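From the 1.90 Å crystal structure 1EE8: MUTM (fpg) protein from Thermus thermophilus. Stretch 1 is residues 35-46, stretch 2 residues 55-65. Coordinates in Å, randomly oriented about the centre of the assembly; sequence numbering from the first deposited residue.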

# COMPACT_ATOMS: atom_id res chain seq x y z
N ASN A 35 3.01 1.56 -5.76
CA ASN A 35 2.26 1.58 -4.51
C ASN A 35 0.87 2.17 -4.65
O ASN A 35 0.41 2.89 -3.77
CB ASN A 35 3.05 2.37 -3.46
CG ASN A 35 4.43 1.80 -3.23
OD1 ASN A 35 5.45 2.47 -3.46
ND2 ASN A 35 4.48 0.56 -2.77
N THR A 36 0.19 1.88 -5.75
CA THR A 36 -1.15 2.43 -5.94
C THR A 36 -2.19 1.77 -5.01
O THR A 36 -3.21 2.37 -4.72
CB THR A 36 -1.61 2.29 -7.41
OG1 THR A 36 -1.59 0.91 -7.79
CG2 THR A 36 -0.70 3.08 -8.32
N ALA A 37 -1.91 0.56 -4.54
CA ALA A 37 -2.85 -0.13 -3.64
C ALA A 37 -3.08 0.69 -2.37
O ALA A 37 -4.10 0.57 -1.71
CB ALA A 37 -2.31 -1.51 -3.28
N LEU A 38 -2.11 1.54 -2.06
CA LEU A 38 -2.19 2.38 -0.88
C LEU A 38 -3.40 3.31 -0.95
O LEU A 38 -4.02 3.64 0.07
CB LEU A 38 -0.92 3.21 -0.76
CG LEU A 38 -0.34 3.42 0.63
CD1 LEU A 38 0.03 2.07 1.21
CD2 LEU A 38 0.88 4.32 0.54
N ALA A 39 -3.73 3.73 -2.16
CA ALA A 39 -4.83 4.65 -2.41
C ALA A 39 -6.21 4.02 -2.48
O ALA A 39 -7.22 4.71 -2.34
CB ALA A 39 -4.57 5.42 -3.71
N GLU A 40 -6.27 2.71 -2.69
CA GLU A 40 -7.54 2.02 -2.83
C GLU A 40 -8.45 1.97 -1.61
O GLU A 40 -8.00 1.78 -0.47
CB GLU A 40 -7.29 0.61 -3.37
CG GLU A 40 -6.68 0.62 -4.76
CD GLU A 40 -6.47 -0.78 -5.32
OE1 GLU A 40 -6.56 -0.94 -6.55
OE2 GLU A 40 -6.21 -1.71 -4.53
N GLY A 41 -9.74 2.16 -1.86
CA GLY A 41 -10.74 2.14 -0.81
C GLY A 41 -10.73 3.38 0.05
O GLY A 41 -10.96 3.29 1.25
N ARG A 42 -10.46 4.53 -0.55
CA ARG A 42 -10.42 5.78 0.20
C ARG A 42 -11.19 6.84 -0.57
O ARG A 42 -11.20 6.84 -1.81
CB ARG A 42 -8.97 6.25 0.38
CG ARG A 42 -8.07 5.28 1.13
CD ARG A 42 -6.65 5.80 1.14
NE ARG A 42 -5.71 4.85 1.73
CZ ARG A 42 -5.54 4.67 3.04
NH1 ARG A 42 -6.23 5.37 3.92
NH2 ARG A 42 -4.65 3.79 3.45
N ARG A 43 -11.82 7.75 0.14
CA ARG A 43 -12.57 8.80 -0.53
C ARG A 43 -11.62 9.90 -0.96
O ARG A 43 -10.62 10.17 -0.30
CB ARG A 43 -13.65 9.37 0.38
CG ARG A 43 -14.80 8.41 0.58
CD ARG A 43 -15.85 8.94 1.53
NE ARG A 43 -16.89 7.94 1.74
CZ ARG A 43 -17.83 7.64 0.85
NH1 ARG A 43 -17.88 8.27 -0.31
NH2 ARG A 43 -18.71 6.68 1.13
N ILE A 44 -11.92 10.50 -2.10
CA ILE A 44 -11.10 11.58 -2.64
C ILE A 44 -11.56 12.87 -1.98
O ILE A 44 -12.69 13.31 -2.19
CB ILE A 44 -11.27 11.68 -4.17
CG1 ILE A 44 -10.80 10.36 -4.81
CG2 ILE A 44 -10.48 12.87 -4.71
CD1 ILE A 44 -10.95 10.33 -6.32
N LEU A 45 -10.68 13.47 -1.19
CA LEU A 45 -10.99 14.71 -0.49
C LEU A 45 -10.62 15.97 -1.26
O LEU A 45 -11.20 17.03 -1.04
CB LEU A 45 -10.29 14.72 0.87
CG LEU A 45 -10.60 13.48 1.72
CD1 LEU A 45 -9.92 13.61 3.08
CD2 LEU A 45 -12.10 13.33 1.88
N GLU A 46 -9.64 15.86 -2.15
CA GLU A 46 -9.21 17.00 -2.95
C GLU A 46 -8.30 16.57 -4.08
O GLU A 46 -7.75 15.47 -4.07
CB GLU A 46 -8.46 18.01 -2.09
CG GLU A 46 -9.29 19.20 -1.63
CD GLU A 46 -9.60 20.19 -2.75
OE1 GLU A 46 -9.35 19.88 -3.94
OE2 GLU A 46 -10.11 21.28 -2.43
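Stretch 2, residues 55-65: LFALEGGVELV

How does stretch 2 run against stretch 1? It forms a hairpin: a strand, 55-58, a turn through Glu59, Gly60 and Gly61, and a second strand, 62-65. The first strand pairs antiparallel with strand 42-46, their N-to-C directions 120° apart and their axes 4.7 Å apart at closest approach. Ile44 faces Leu58 and Glu46 faces Ala57, so the register slips by one at a beta bulge. There Ala57 O takes Leu45 N at 2.7 Å and, more weakly, Glu46 N at 3.4 Å, while Ala57 N gives a 2.7 Å hydrogen bond to Glu46 O.

What holds Glu59, the residue of stretch 2 most covered by stretch 1? Its backbone extends the pairing beyond the strand, with Glu59 N donating to Arg43 O at 3.0 Å. Leu45 CD1 packs 3.6 Å from Glu59 CA. A water joins the side chain to the other backbone, lying 2.8 Å from Arg43 N and 2.4 Å from Glu59 OE1.

Why does Arg42 reach the turn? Its extended side chain carries NH1 to Glu59 O, a hydrogen bond of 3.1 Å at the guanidinium edge. Arg42 NE is tied to Leu38 O at 2.7 Å, and Val62 CG2 covers one guanidinium face, 3.5 Å from Arg42 NE. Gly60 leaves room for this arrangement: a CB there would lie 2.3 Å from Arg42 NH1, and its backbone angles independently call for glycine.

Where does Leu58 sit? Its side chain packs between two apolar partners, with Leu58 CD2 3.6 Å from Ile44 CG1 and Leu58 CD1 a tight 3.2 Å from Ala39 CB. The second strand joins this packing through Leu64, whose CB lies 4.3 Å from Ala39 CB, so residues before strand 42-46 also meet the hairpin.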

# COMPACT_ATOMS: atom_id res chain seq x y z
N LEU A 55 -2.21 15.88 -7.60
CA LEU A 55 -2.24 15.11 -6.36
C LEU A 55 -3.66 14.88 -5.87
O LEU A 55 -4.40 15.83 -5.62
CB LEU A 55 -1.44 15.81 -5.26
CG LEU A 55 0.06 16.06 -5.41
CD1 LEU A 55 0.31 17.25 -6.33
CD2 LEU A 55 0.66 16.33 -4.04
N PHE A 56 -4.05 13.61 -5.74
CA PHE A 56 -5.36 13.27 -5.23
C PHE A 56 -5.18 13.06 -3.73
O PHE A 56 -4.44 12.16 -3.30
CB PHE A 56 -5.86 11.97 -5.88
CG PHE A 56 -6.21 12.11 -7.33
CD1 PHE A 56 -7.51 12.40 -7.73
CD2 PHE A 56 -5.22 11.96 -8.31
CE1 PHE A 56 -7.82 12.55 -9.08
CE2 PHE A 56 -5.53 12.11 -9.66
CZ PHE A 56 -6.83 12.41 -10.04
N ALA A 57 -5.83 13.89 -2.93
CA ALA A 57 -5.76 13.76 -1.47
C ALA A 57 -6.83 12.76 -1.07
O ALA A 57 -8.02 12.94 -1.35
CB ALA A 57 -6.01 15.11 -0.80
N LEU A 58 -6.40 11.69 -0.41
CA LEU A 58 -7.31 10.62 -0.01
C LEU A 58 -7.46 10.51 1.50
O LEU A 58 -6.50 10.64 2.26
CB LEU A 58 -6.80 9.30 -0.58
CG LEU A 58 -6.53 9.40 -2.09
CD1 LEU A 58 -5.79 8.17 -2.56
CD2 LEU A 58 -7.86 9.57 -2.83
N GLU A 59 -8.68 10.25 1.93
CA GLU A 59 -8.99 10.12 3.35
C GLU A 59 -8.06 9.09 4.00
O GLU A 59 -7.84 8.01 3.46
CB GLU A 59 -10.44 9.69 3.50
CG GLU A 59 -10.99 9.74 4.91
CD GLU A 59 -12.49 9.56 4.93
OE1 GLU A 59 -12.97 8.53 4.40
OE2 GLU A 59 -13.19 10.44 5.46
N GLY A 60 -7.49 9.44 5.15
CA GLY A 60 -6.60 8.51 5.82
C GLY A 60 -5.13 8.86 5.68
O GLY A 60 -4.26 8.04 6.00
N GLY A 61 -4.84 10.07 5.20
CA GLY A 61 -3.47 10.52 5.06
C GLY A 61 -2.66 9.92 3.93
O GLY A 61 -1.47 9.64 4.09
N VAL A 62 -3.30 9.73 2.78
CA VAL A 62 -2.63 9.17 1.62
C VAL A 62 -2.78 10.11 0.42
O VAL A 62 -3.73 10.88 0.34
CB VAL A 62 -3.25 7.79 1.24
CG1 VAL A 62 -2.85 7.41 -0.18
CG2 VAL A 62 -2.79 6.72 2.23
N GLU A 63 -1.82 10.05 -0.50
CA GLU A 63 -1.88 10.85 -1.70
C GLU A 63 -1.52 10.01 -2.92
O GLU A 63 -0.61 9.19 -2.87
CB GLU A 63 -0.91 12.05 -1.64
CG GLU A 63 -1.20 13.04 -0.53
CD GLU A 63 -0.27 14.25 -0.55
OE1 GLU A 63 0.96 14.07 -0.46
OE2 GLU A 63 -0.78 15.38 -0.65
N LEU A 64 -2.27 10.19 -4.00
CA LEU A 64 -1.97 9.49 -5.22
C LEU A 64 -1.41 10.59 -6.10
O LEU A 64 -2.14 11.48 -6.56
CB LEU A 64 -3.22 8.88 -5.85
CG LEU A 64 -2.99 8.04 -7.11
CD1 LEU A 64 -2.00 6.91 -6.82
CD2 LEU A 64 -4.31 7.47 -7.58
N VAL A 65 -0.10 10.57 -6.31
CA VAL A 65 0.54 11.59 -7.11
C VAL A 65 0.61 11.12 -8.55
O VAL A 65 0.96 9.97 -8.82
CB VAL A 65 1.96 11.90 -6.58
CG1 VAL A 65 2.65 12.92 -7.49
CG2 VAL A 65 1.86 12.43 -5.16
O HOH W 1 -12.28 6.88 2.79